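Local structure of iodotyrosine deiodinase (Thermotoga neapolitana, 6TYK) at residues 20-25 with 164-169; 24-29 with 129-134; 58-63 with 147-152; 62-67 with 138-143. The protein catalyses the reductive removal of halogen from halotyrosines such as 3-iodo-L-tyrosine, as an FMN-dependent homodimeric enzyme of the nitroreductase family. All blocks are in the same frame, centred on the assembly; numbering follows the deposited sequence.

In the fold
The four contacts fall into two pairs in the nitroreductase fold. Contacts 1 and 2, with centres about 8 Å apart, start from the same part of the chain and share helix 24-35; they touch through Gly-165 and Gly-134, on the neighbouring sheet strands 156-165 and 134-135. Contacts 3 and 4, centres about 9 Å apart, both use helix 54-74. Between the pairs, centres are about 22 to 25 Å apart. Along the chain contacts 3 and 4 fall between the segments of contact 1, whereas contact 2 crosses both. Contact 4 brings helix 54-74 to the FMN and substrate site; contact 2 packs helix 24-35 on the opposite side of the chain's centre.

Contact 1: 20-25 with 164-169; sequences EKPPLE and VGYPDD
Tyr-166 lays its ring against Pro-22, whose CG stands over one face as a CH-pi contact, 3.8 Å from the ring centroid and 21° off the normal. CG sits toward the rim, nearest CE2, and the two side chains run past each other in opposite directions. The phenol oxygen carries the contact on to the next proline: Tyr-166 OH lies 3.3 Å from Pro-22 CA and 3.4 Å from Pro-23 CD. At the other end of the ring, Tyr-166 CD2 meets Glu-20, with CG of the glutamate 3.6 Å away; this side chain crosses the tyrosine at about a right angle, its carboxylate plane turned 62° from the ring. With Glu-20 CG between its own backbone N and carbonyl carbon (chi1 48°), that carbon is set against the ring at CD2.

The backbones are joined through a water, which donates to Glu-20 O at 2.6 Å and accepts from Tyr-166 N at 2.8 Å. Further out, Leu-133 packs on both Pro-22 and Tyr-166, while Pro-22 O is hydrogen-bonded to Tyr-100 OH. The contact thus fastens the loop leading into helix 24-35 to the end of strand 156-165 and the turn that follows it. An alanine in place of Tyr-166 would probably leave Pro-22 CG without its aromatic face and open a gap between Glu-20 and Pro-23. With the polar link between the segments made through one water, the join rests largely on how well the ring fits against Glu-20, Pro-22 and Pro-23.

Contact 2: 24-29 with 129-134; sequences LEDLIY and EEKGLG
Tyr-29 and Lys-131 are brought together by different first torsions: Tyr-29 CG is anti to its backbone N (chi1 168°), whereas Lys-131 CG lies beside its own N and the chain then bends at chi2 (-60°). The lysine crosses the tyrosine at about a right angle. Its CE comes over one ring face, 3.4 Å from the centroid and displaced toward CD2 and CG, a CH-pi contact. NZ continues above the same ring as a cation-pi partner, 4.3 Å from the centroid and only 8° off the normal. Lys-131 CG adds a contact of 3.5 Å to Tyr-29 CD2.

Lys-131 follows directly on helix 113-130, which ends in a Schellman motif with Gly-132 at positive phi, so the aromatic contact joins the C-terminal end of this helix to the first turns of helix 24-35. Asp-26 crosses the lysine, its OD1 4.0 Å from Lys-131 CD; the carboxylate is near the ammonium group without touching it and would probably favour its charge. Asp-26 CB also rests against Leu-133 CD1, at 3.9 Å. A leucine in place of Lys-131 takes the ammonium group from the Tyr-29 face, and would probably leave the ring freer to turn and the Asp-26 carboxylate without a nearby opposite charge. Leu-4 of the second subunit packs against Tyr-29 and Glu-130, so the junction forms part of the dimer interface.

Contact 3: 58-63 with 147-152; sequences GQIRRV and EKLVNT
Leu-149 pushes one methyl, CD1, against helix 54-74, and nearly all of the tight packing is made by that carbon. Leu-149 CD1 lies 3.7 Å from Gln-59 O and 3.8 Å from Ile-60 N, so it rests on the backbone between those two residues. Side chains close round it from three positions: Gln-59 CB, Ile-60 CG1 and Val-63 CG2, the valine carbon 3.9 Å from Leu-149 CD1. The Val-63 and Leu-149 side chains slide past each other in opposite directions. Leucine CG is anti to the carbonyl carbon (chi1 -78°) and CD1 is anti to CA (chi2 179°), which carries the methyl out from its own helix.

Deeper in, Ile-60 CD1 reaches Val-150 CG1 at the more open spacing of 4.2 Å; both residues are buried, touching Val-51 and Leu-49 of strand 46-51 respectively. The contact packs the N-terminal half of helix 54-74 against the C-terminal end of helix 143-149. That end is a Schellman motif, with Asn-151 at positive phi as its C-prime residue: Thr-152 N bonds to Glu-147 O and Asn-151 N to Lys-148 O. Thr-152 OG1 donates to the same Glu-147 O at 2.8 Å, so both the N and the OG1 of Thr-152 bond to this carbonyl.

The other side of the contact is looser and hydrated. There the extended Gln-59 chain takes its amide past the leucine, and a water donates both to Gln-59 OE1, at 3.0 Å, and to Leu-149 O. Beyond the helix end, Asn-184 of the second subunit packs on Val-150.

Contact 4: 62-67 with 138-143; sequences RVCERS and YTPPDF. With FMN (flavin mononucleotide), chain C; IYR (3-iodo-tyrosine), chain D.
Cys-64 and Tyr-138 meet at the tyrosine ring's edge, where the sulfur lies near the ring plane, 85° off the normal, as a sulfur-aromatic contact. Tyr-138 CB points toward helix 54-74, and CG follows anti to the backbone N (chi1 176°); Pro-140 N lies over one ring face, toward the rim. The two sides of the ring find different partners. Tyr-138 CD1 lies 3.6 Å from FMN O4, and CE1 is 3.3 Å from OXT of the bound 3-iodo-tyrosine. On the other side, CE2 meets Cys-64 SG at 3.8 Å. At the tip, OH touches Cys-64 CB and is hydrogen-bonded to Glu-68, which also binds the substrate.

The loop after strand 134-135 thus spans from helix 54-74 to the active site of this nitroreductase-family enzyme. Next along it, Thr-139 N donates to FMN O4 at 3.1 Å, with an angle of 164° at the hydrogen, and Thr-139 OG1 lies 3.0 Å from the flavin N5. Pro-140 turns back to the helix, its CB 3.8 Å from Cys-64 SG. Pro-141 packs against Ser-67, with CB, CG and CD all close to OG. Asp-142 then N-caps helix 143-149, its OD1 making a weak hydrogen bond to Arg-144 N.

Contact 1: 20-25 with 164-169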
# COMPACT_ATOMS: atom_id res chain seq x y z
N GLU A 20 11.54 15.22 21.17
CA GLU A 20 12.58 14.26 21.51
C GLU A 20 12.83 13.30 20.36
O GLU A 20 11.89 12.80 19.74
CB GLU A 20 12.28 13.52 22.82
CG GLU A 20 10.88 12.95 22.95
CD GLU A 20 10.72 12.13 24.22
OE1 GLU A 20 11.65 11.35 24.54
OE2 GLU A 20 9.69 12.28 24.90
N LYS A 21 14.10 13.08 20.07
CA LYS A 21 14.50 12.33 18.89
C LYS A 21 14.60 10.84 19.18
O LYS A 21 15.44 10.42 19.96
CB LYS A 21 15.86 12.82 18.39
CG LYS A 21 15.87 14.28 17.99
CD LYS A 21 17.28 14.71 17.65
CE LYS A 21 17.31 16.16 17.23
NZ LYS A 21 18.70 16.67 17.20
N PRO A 22 13.75 10.03 18.53
CA PRO A 22 13.91 8.58 18.63
C PRO A 22 15.25 8.16 18.06
O PRO A 22 15.77 8.83 17.16
CB PRO A 22 12.78 8.05 17.73
CG PRO A 22 11.80 9.17 17.60
CD PRO A 22 12.63 10.41 17.65
N PRO A 23 15.82 7.07 18.58
CA PRO A 23 17.06 6.56 17.99
C PRO A 23 16.83 6.26 16.52
O PRO A 23 15.75 5.81 16.13
CB PRO A 23 17.31 5.26 18.75
CG PRO A 23 16.57 5.41 20.04
CD PRO A 23 15.36 6.26 19.72
N LEU A 24 17.85 6.51 15.70
CA LEU A 24 17.77 6.25 14.28
C LEU A 24 17.34 4.81 14.00
O LEU A 24 16.57 4.56 13.07
CB LEU A 24 19.12 6.54 13.62
CG LEU A 24 19.20 6.29 12.12
CD1 LEU A 24 18.18 7.15 11.40
CD2 LEU A 24 20.60 6.55 11.60
N GLU A 25 17.82 3.87 14.80
CA GLU A 25 17.52 2.47 14.54
C GLU A 25 16.02 2.15 14.56
O GLU A 25 15.57 1.23 13.88
CB GLU A 25 18.28 1.54 15.48
CG GLU A 25 18.24 0.07 15.05
CD GLU A 25 18.59 -0.12 13.57
OE1 GLU A 25 19.48 0.60 13.06
OE2 GLU A 25 17.96 -0.99 12.92
N VAL A 164 7.67 11.51 11.41
CA VAL A 164 7.81 10.41 12.35
C VAL A 164 8.42 10.91 13.64
O VAL A 164 9.37 11.69 13.64
CB VAL A 164 8.70 9.29 11.78
CG1 VAL A 164 8.90 8.19 12.83
CG2 VAL A 164 8.07 8.71 10.52
N GLY A 165 7.86 10.47 14.76
CA GLY A 165 8.41 10.81 16.05
C GLY A 165 7.56 10.17 17.13
O GLY A 165 6.67 9.36 16.84
N TYR A 166 7.83 10.51 18.37
CA TYR A 166 7.04 10.02 19.48
C TYR A 166 5.73 10.80 19.52
O TYR A 166 5.73 12.02 19.39
CB TYR A 166 7.79 10.23 20.79
CG TYR A 166 9.04 9.39 20.90
CD1 TYR A 166 8.96 8.01 20.88
CD2 TYR A 166 10.29 9.98 21.03
CE1 TYR A 166 10.09 7.24 20.99
CE2 TYR A 166 11.43 9.21 21.14
CZ TYR A 166 11.32 7.84 21.11
OH TYR A 166 12.45 7.05 21.22
N PRO A 167 4.61 10.09 19.70
CA PRO A 167 3.32 10.78 19.75
C PRO A 167 3.21 11.65 20.98
O PRO A 167 3.73 11.31 22.05
CB PRO A 167 2.31 9.63 19.84
CG PRO A 167 3.05 8.42 19.36
CD PRO A 167 4.45 8.64 19.83
N ASP A 168 2.54 12.78 20.83
CA ASP A 168 2.29 13.67 21.95
C ASP A 168 0.79 13.80 22.18
O ASP A 168 0.17 14.80 21.81
CB ASP A 168 2.89 15.04 21.69
CG ASP A 168 2.62 16.00 22.82
OD1 ASP A 168 2.54 15.52 23.96
OD2 ASP A 168 2.46 17.20 22.57
N ASP A 169 0.22 12.76 22.78
CA ASP A 169 -1.21 12.67 23.02
C ASP A 169 -2.05 12.98 21.79
O ASP A 169 -2.80 13.95 21.75
CB ASP A 169 -1.63 13.57 24.18
CG ASP A 169 -3.04 13.25 24.66
OD1 ASP A 169 -3.48 12.10 24.47
OD2 ASP A 169 -3.70 14.14 25.21
O HOH W 1 9.49 12.70 18.80

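Contact 2: 24-29 with 129-134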
# COMPACT_ATOMS: atom_id res chain seq x y z
N LEU A 24 17.85 6.51 15.70
CA LEU A 24 17.77 6.25 14.28
C LEU A 24 17.34 4.81 14.00
O LEU A 24 16.57 4.56 13.07
CB LEU A 24 19.12 6.54 13.62
CG LEU A 24 19.20 6.29 12.12
CD1 LEU A 24 18.18 7.15 11.40
CD2 LEU A 24 20.60 6.55 11.60
N GLU A 25 17.82 3.87 14.80
CA GLU A 25 17.52 2.47 14.54
C GLU A 25 16.02 2.15 14.56
O GLU A 25 15.57 1.23 13.88
CB GLU A 25 18.28 1.54 15.48
CG GLU A 25 18.24 0.07 15.05
CD GLU A 25 18.59 -0.12 13.57
OE1 GLU A 25 19.48 0.60 13.06
OE2 GLU A 25 17.96 -0.99 12.92
N ASP A 26 15.24 2.90 15.34
CA ASP A 26 13.79 2.69 15.39
C ASP A 26 13.15 3.03 14.04
O ASP A 26 12.28 2.32 13.55
CB ASP A 26 13.16 3.51 16.51
CG ASP A 26 13.55 3.00 17.88
OD1 ASP A 26 13.78 1.79 18.02
OD2 ASP A 26 13.62 3.83 18.81
N LEU A 27 13.60 4.13 13.45
CA LEU A 27 13.13 4.50 12.13
C LEU A 27 13.62 3.50 11.08
O LEU A 27 12.84 3.02 10.25
CB LEU A 27 13.61 5.90 11.78
CG LEU A 27 13.24 6.40 10.39
CD1 LEU A 27 11.74 6.32 10.16
CD2 LEU A 27 13.75 7.82 10.18
N ILE A 28 14.91 3.17 11.14
CA ILE A 28 15.49 2.22 10.20
C ILE A 28 14.80 0.86 10.26
O ILE A 28 14.59 0.22 9.23
CB ILE A 28 17.01 2.05 10.40
CG1 ILE A 28 17.73 3.37 10.12
CG2 ILE A 28 17.55 0.94 9.51
CD1 ILE A 28 17.54 3.87 8.70
N TYR A 29 14.43 0.42 11.47
CA TYR A 29 13.66 -0.82 11.63
C TYR A 29 12.43 -0.82 10.73
O TYR A 29 12.13 -1.80 10.05
CB TYR A 29 13.22 -1.00 13.08
CG TYR A 29 12.18 -2.09 13.27
CD1 TYR A 29 12.57 -3.42 13.35
CD2 TYR A 29 10.83 -1.79 13.35
CE1 TYR A 29 11.64 -4.42 13.52
CE2 TYR A 29 9.89 -2.79 13.51
CZ TYR A 29 10.30 -4.10 13.60
OH TYR A 29 9.38 -5.10 13.76
N GLU A 129 4.25 1.66 14.37
CA GLU A 129 3.38 1.44 15.52
C GLU A 129 4.03 0.45 16.49
O GLU A 129 3.99 0.66 17.69
CB GLU A 129 2.00 0.94 15.08
CG GLU A 129 1.08 0.61 16.24
CD GLU A 129 0.49 1.84 16.91
OE1 GLU A 129 0.63 2.95 16.35
OE2 GLU A 129 -0.11 1.71 17.99
N GLU A 130 4.64 -0.60 15.97
CA GLU A 130 5.30 -1.59 16.82
C GLU A 130 6.41 -0.95 17.66
O GLU A 130 6.66 -1.36 18.79
CB GLU A 130 5.86 -2.74 15.98
CG GLU A 130 6.48 -3.85 16.83
CD GLU A 130 7.15 -4.93 16.01
OE1 GLU A 130 7.52 -4.66 14.85
OE2 GLU A 130 7.30 -6.07 16.53
N LYS A 131 7.05 0.07 17.10
CA LYS A 131 8.15 0.76 17.79
C LYS A 131 7.68 1.93 18.66
O LYS A 131 8.51 2.63 19.24
CB LYS A 131 9.18 1.26 16.77
CG LYS A 131 9.98 0.15 16.11
CD LYS A 131 10.73 -0.65 17.17
CE LYS A 131 11.61 -1.72 16.56
NZ LYS A 131 12.17 -2.61 17.61
N GLY A 132 6.37 2.14 18.73
CA GLY A 132 5.84 3.22 19.54
C GLY A 132 6.04 4.58 18.91
O GLY A 132 6.03 5.61 19.59
N LEU A 133 6.26 4.61 17.60
CA LEU A 133 6.38 5.86 16.88
C LEU A 133 5.07 6.15 16.18
O LEU A 133 4.29 5.24 15.92
CB LEU A 133 7.51 5.80 15.85
CG LEU A 133 8.87 5.53 16.48
CD1 LEU A 133 9.93 5.41 15.41
CD2 LEU A 133 9.23 6.63 17.47
N GLY A 134 4.83 7.43 15.90
CA GLY A 134 3.62 7.86 15.24
C GLY A 134 3.96 8.44 13.89
O GLY A 134 5.12 8.80 13.61

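Contact 3: 58-63 with 147-152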
# COMPACT_ATOMS: atom_id res chain seq x y z
N GLY A 58 11.96 23.49 7.83
CA GLY A 58 11.26 24.75 7.77
C GLY A 58 10.88 25.12 6.35
O GLY A 58 9.77 25.60 6.10
N GLN A 59 11.80 24.91 5.42
CA GLN A 59 11.52 25.19 4.01
C GLN A 59 10.40 24.30 3.51
O GLN A 59 9.48 24.77 2.83
CB GLN A 59 12.77 25.00 3.16
CG GLN A 59 13.89 25.98 3.45
CD GLN A 59 15.17 25.63 2.71
OE1 GLN A 59 15.61 24.48 2.72
NE2 GLN A 59 15.76 26.61 2.05
N ILE A 60 10.46 23.02 3.86
CA ILE A 60 9.43 22.08 3.45
C ILE A 60 8.09 22.49 4.05
O ILE A 60 7.08 22.53 3.36
CB ILE A 60 9.79 20.64 3.84
CG1 ILE A 60 10.97 20.17 2.98
CG2 ILE A 60 8.59 19.71 3.66
CD1 ILE A 60 11.54 18.83 3.39
N ARG A 61 8.10 22.83 5.33
CA ARG A 61 6.88 23.25 6.00
C ARG A 61 6.26 24.46 5.32
O ARG A 61 5.07 24.47 5.05
CB ARG A 61 7.14 23.60 7.47
CG ARG A 61 5.89 24.09 8.19
CD ARG A 61 6.12 24.13 9.69
NE ARG A 61 7.32 24.88 10.02
CZ ARG A 61 7.39 26.20 10.04
NH1 ARG A 61 6.32 26.92 9.73
NH2 ARG A 61 8.53 26.80 10.36
N ARG A 62 7.07 25.48 5.07
CA ARG A 62 6.52 26.71 4.50
C ARG A 62 6.00 26.52 3.08
O ARG A 62 4.96 27.08 2.73
CB ARG A 62 7.52 27.85 4.61
CG ARG A 62 7.76 28.26 6.06
CD ARG A 62 8.65 29.48 6.17
NE ARG A 62 10.01 29.17 5.77
CZ ARG A 62 10.96 28.72 6.59
NH1 ARG A 62 10.72 28.57 7.88
NH2 ARG A 62 12.15 28.44 6.10
N VAL A 63 6.70 25.73 2.27
CA VAL A 63 6.23 25.44 0.92
C VAL A 63 4.91 24.67 0.97
O VAL A 63 3.97 24.96 0.24
CB VAL A 63 7.30 24.69 0.11
CG1 VAL A 63 6.70 24.11 -1.15
CG2 VAL A 63 8.44 25.63 -0.21
N GLU A 147 9.87 18.36 -3.96
CA GLU A 147 10.86 17.58 -4.69
C GLU A 147 12.09 18.41 -5.03
O GLU A 147 13.21 17.94 -4.91
CB GLU A 147 10.26 17.01 -5.97
CG GLU A 147 9.37 15.80 -5.76
CD GLU A 147 8.88 15.22 -7.07
OE1 GLU A 147 9.09 15.85 -8.12
OE2 GLU A 147 8.27 14.14 -7.06
N LYS A 148 11.86 19.65 -5.46
CA LYS A 148 12.96 20.51 -5.86
C LYS A 148 13.81 20.89 -4.65
O LYS A 148 15.04 20.99 -4.76
CB LYS A 148 12.44 21.76 -6.58
CG LYS A 148 13.53 22.71 -7.06
CD LYS A 148 12.93 23.99 -7.61
CE LYS A 148 14.00 25.01 -7.95
NZ LYS A 148 13.40 26.35 -8.22
N LEU A 149 13.16 21.10 -3.51
CA LEU A 149 13.86 21.48 -2.29
C LEU A 149 14.91 20.45 -1.90
O LEU A 149 15.94 20.80 -1.33
CB LEU A 149 12.89 21.67 -1.13
CG LEU A 149 12.08 22.95 -1.08
CD1 LEU A 149 11.17 22.92 0.14
CD2 LEU A 149 13.03 24.14 -1.01
N VAL A 150 14.63 19.19 -2.19
CA VAL A 150 15.54 18.12 -1.77
C VAL A 150 16.34 17.55 -2.94
O VAL A 150 16.97 16.50 -2.83
CB VAL A 150 14.81 17.00 -0.97
CG1 VAL A 150 14.17 17.58 0.30
CG2 VAL A 150 13.77 16.31 -1.83
N ASN A 151 16.32 18.26 -4.07
CA ASN A 151 17.10 17.87 -5.24
C ASN A 151 16.73 16.48 -5.75
O ASN A 151 17.61 15.67 -6.08
CB ASN A 151 18.59 17.94 -4.94
CG ASN A 151 19.01 19.28 -4.37
OD1 ASN A 151 18.51 20.32 -4.78
ND2 ASN A 151 19.94 19.26 -3.43
N THR A 152 15.44 16.20 -5.81
CA THR A 152 14.95 14.90 -6.26
C THR A 152 15.39 14.65 -7.70
O THR A 152 15.18 15.49 -8.57
CB THR A 152 13.42 14.85 -6.20
OG1 THR A 152 13.00 15.17 -4.87
CG2 THR A 152 12.91 13.48 -6.57
O HOH W 2 16.53 23.22 0.21

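Contact 4: 62-67 with 138-143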
# COMPACT_ATOMS: atom_id res chain seq x y z
N ARG A 62 7.07 25.48 5.07
CA ARG A 62 6.52 26.71 4.50
C ARG A 62 6.00 26.52 3.08
O ARG A 62 4.96 27.08 2.73
CB ARG A 62 7.52 27.85 4.61
CG ARG A 62 7.76 28.26 6.06
CD ARG A 62 8.65 29.48 6.17
NE ARG A 62 10.01 29.17 5.77
CZ ARG A 62 10.96 28.72 6.59
NH1 ARG A 62 10.72 28.57 7.88
NH2 ARG A 62 12.15 28.44 6.10
N VAL A 63 6.70 25.73 2.27
CA VAL A 63 6.23 25.44 0.92
C VAL A 63 4.91 24.67 0.97
O VAL A 63 3.97 24.96 0.24
CB VAL A 63 7.30 24.69 0.11
CG1 VAL A 63 6.70 24.11 -1.15
CG2 VAL A 63 8.44 25.63 -0.21
N CYS A 64 4.84 23.69 1.87
CA CYS A 64 3.61 22.93 2.02
C CYS A 64 2.48 23.80 2.53
O CYS A 64 1.37 23.73 2.02
CB CYS A 64 3.83 21.72 2.94
SG CYS A 64 4.83 20.46 2.14
N GLU A 65 2.76 24.64 3.53
CA GLU A 65 1.73 25.50 4.10
C GLU A 65 1.16 26.47 3.07
O GLU A 65 -0.05 26.71 3.04
CB GLU A 65 2.26 26.26 5.31
CG GLU A 65 2.29 25.41 6.56
CD GLU A 65 2.79 26.14 7.77
OE1 GLU A 65 3.29 27.28 7.62
OE2 GLU A 65 2.70 25.58 8.88
N ARG A 66 2.03 27.02 2.23
CA ARG A 66 1.58 27.94 1.19
C ARG A 66 0.61 27.22 0.25
O ARG A 66 -0.47 27.73 -0.09
CB ARG A 66 2.77 28.48 0.40
CG ARG A 66 2.39 29.24 -0.86
CD ARG A 66 1.61 30.50 -0.54
NE ARG A 66 0.17 30.28 -0.48
CZ ARG A 66 -0.74 31.24 -0.31
NH1 ARG A 66 -0.35 32.50 -0.18
NH2 ARG A 66 -2.03 30.93 -0.27
N SER A 67 1.00 26.02 -0.15
CA SER A 67 0.19 25.20 -1.04
C SER A 67 -1.14 24.84 -0.37
O SER A 67 -2.19 24.90 -1.00
CB SER A 67 0.97 23.93 -1.41
OG SER A 67 0.25 23.09 -2.30
N TYR A 138 1.36 12.39 4.92
CA TYR A 138 1.04 13.74 4.54
C TYR A 138 1.23 13.94 3.05
O TYR A 138 2.30 13.63 2.50
CB TYR A 138 1.87 14.73 5.36
CG TYR A 138 1.62 16.14 4.91
CD1 TYR A 138 0.34 16.67 4.94
CD2 TYR A 138 2.65 16.92 4.40
CE1 TYR A 138 0.09 17.94 4.51
CE2 TYR A 138 2.41 18.20 3.96
CZ TYR A 138 1.13 18.71 4.02
OH TYR A 138 0.87 19.98 3.57
N THR A 139 0.18 14.40 2.39
CA THR A 139 0.19 14.57 0.94
C THR A 139 -0.22 16.00 0.60
O THR A 139 -1.41 16.29 0.46
CB THR A 139 -0.76 13.57 0.26
OG1 THR A 139 -2.07 13.70 0.81
CG2 THR A 139 -0.28 12.14 0.50
N PRO A 140 0.76 16.90 0.48
CA PRO A 140 0.47 18.30 0.16
C PRO A 140 -0.06 18.42 -1.26
O PRO A 140 0.10 17.49 -2.05
CB PRO A 140 1.84 18.98 0.27
CG PRO A 140 2.82 17.88 -0.05
CD PRO A 140 2.21 16.63 0.55
N PRO A 141 -0.68 19.56 -1.59
CA PRO A 141 -1.28 19.72 -2.92
C PRO A 141 -0.26 19.67 -4.06
O PRO A 141 -0.59 19.15 -5.13
CB PRO A 141 -1.92 21.11 -2.85
CG PRO A 141 -2.14 21.36 -1.39
CD PRO A 141 -0.96 20.70 -0.71
N ASP A 142 0.94 20.19 -3.85
CA ASP A 142 1.97 20.12 -4.89
C ASP A 142 3.28 19.54 -4.39
O ASP A 142 4.02 20.17 -3.62
CB ASP A 142 2.21 21.48 -5.54
CG ASP A 142 3.07 21.38 -6.79
OD1 ASP A 142 2.93 20.38 -7.53
OD2 ASP A 142 3.90 22.28 -7.03
N PHE A 143 3.58 18.34 -4.86
CA PHE A 143 4.82 17.67 -4.50
C PHE A 143 6.03 18.23 -5.23
O PHE A 143 7.16 18.05 -4.78
CB PHE A 143 4.71 16.18 -4.82
CG PHE A 143 3.89 15.40 -3.84
CD1 PHE A 143 4.47 14.88 -2.69
CD2 PHE A 143 2.54 15.18 -4.06
CE1 PHE A 143 3.72 14.15 -1.78
CE2 PHE A 143 1.79 14.45 -3.16
CZ PHE A 143 2.39 13.93 -2.02
N1 FMN C . -3.75 13.42 6.81
C2 FMN C . -3.49 14.76 6.79
O2 FMN C . -3.61 15.41 7.81
N3 FMN C . -3.08 15.37 5.63
C4 FMN C . -2.95 14.66 4.47
O4 FMN C . -2.58 15.25 3.44
C4A FMN C . -3.21 13.29 4.49
N5 FMN C . -3.06 12.54 3.34
C5A FMN C . -3.30 11.18 3.37
C6 FMN C . -3.12 10.43 2.21
C7 FMN C . -3.33 9.06 2.21
C7M FMN C . -3.13 8.30 0.92
C8 FMN C . -3.73 8.43 3.38
C8M FMN C . -3.97 6.95 3.40
C9 FMN C . -3.91 9.18 4.54
C9A FMN C . -3.69 10.56 4.55
N10 FMN C . -3.87 11.32 5.70
C10 FMN C . -3.59 12.67 5.67
C1' FMN C . -4.31 10.69 6.99
C2' FMN C . -5.83 10.40 6.95
O2' FMN C . -6.59 11.59 7.13
C3' FMN C . -6.16 9.35 8.01
O3' FMN C . -5.53 8.14 7.64
C4' FMN C . -7.66 9.11 8.20
O4' FMN C . -8.27 10.28 8.71
C5' FMN C . -7.92 7.95 9.15
O5' FMN C . -7.24 8.21 10.37
P FMN C . -7.34 7.18 11.60
O1P FMN C . -6.61 7.89 12.73
O2P FMN C . -6.59 5.92 11.23
O3P FMN C . -8.80 6.97 11.92
N IYR D . -3.46 17.81 2.74
CA IYR D . -4.47 18.59 3.42
CB IYR D . -5.91 18.05 3.34
CC IYR D . -6.10 16.62 3.72
CD IYR D . -6.21 15.66 2.72
CE IYR D . -6.43 14.31 3.00
IE IYR D . -6.53 13.00 1.48
CF IYR D . -6.55 13.92 4.34
OF IYR D . -6.76 12.63 4.71
CG IYR D . -6.43 14.87 5.37
CH IYR D . -6.23 16.21 5.06
C IYR D . -4.15 18.78 4.89
O IYR D . -4.72 19.52 5.70
OXT IYR D . -3.11 18.05 5.34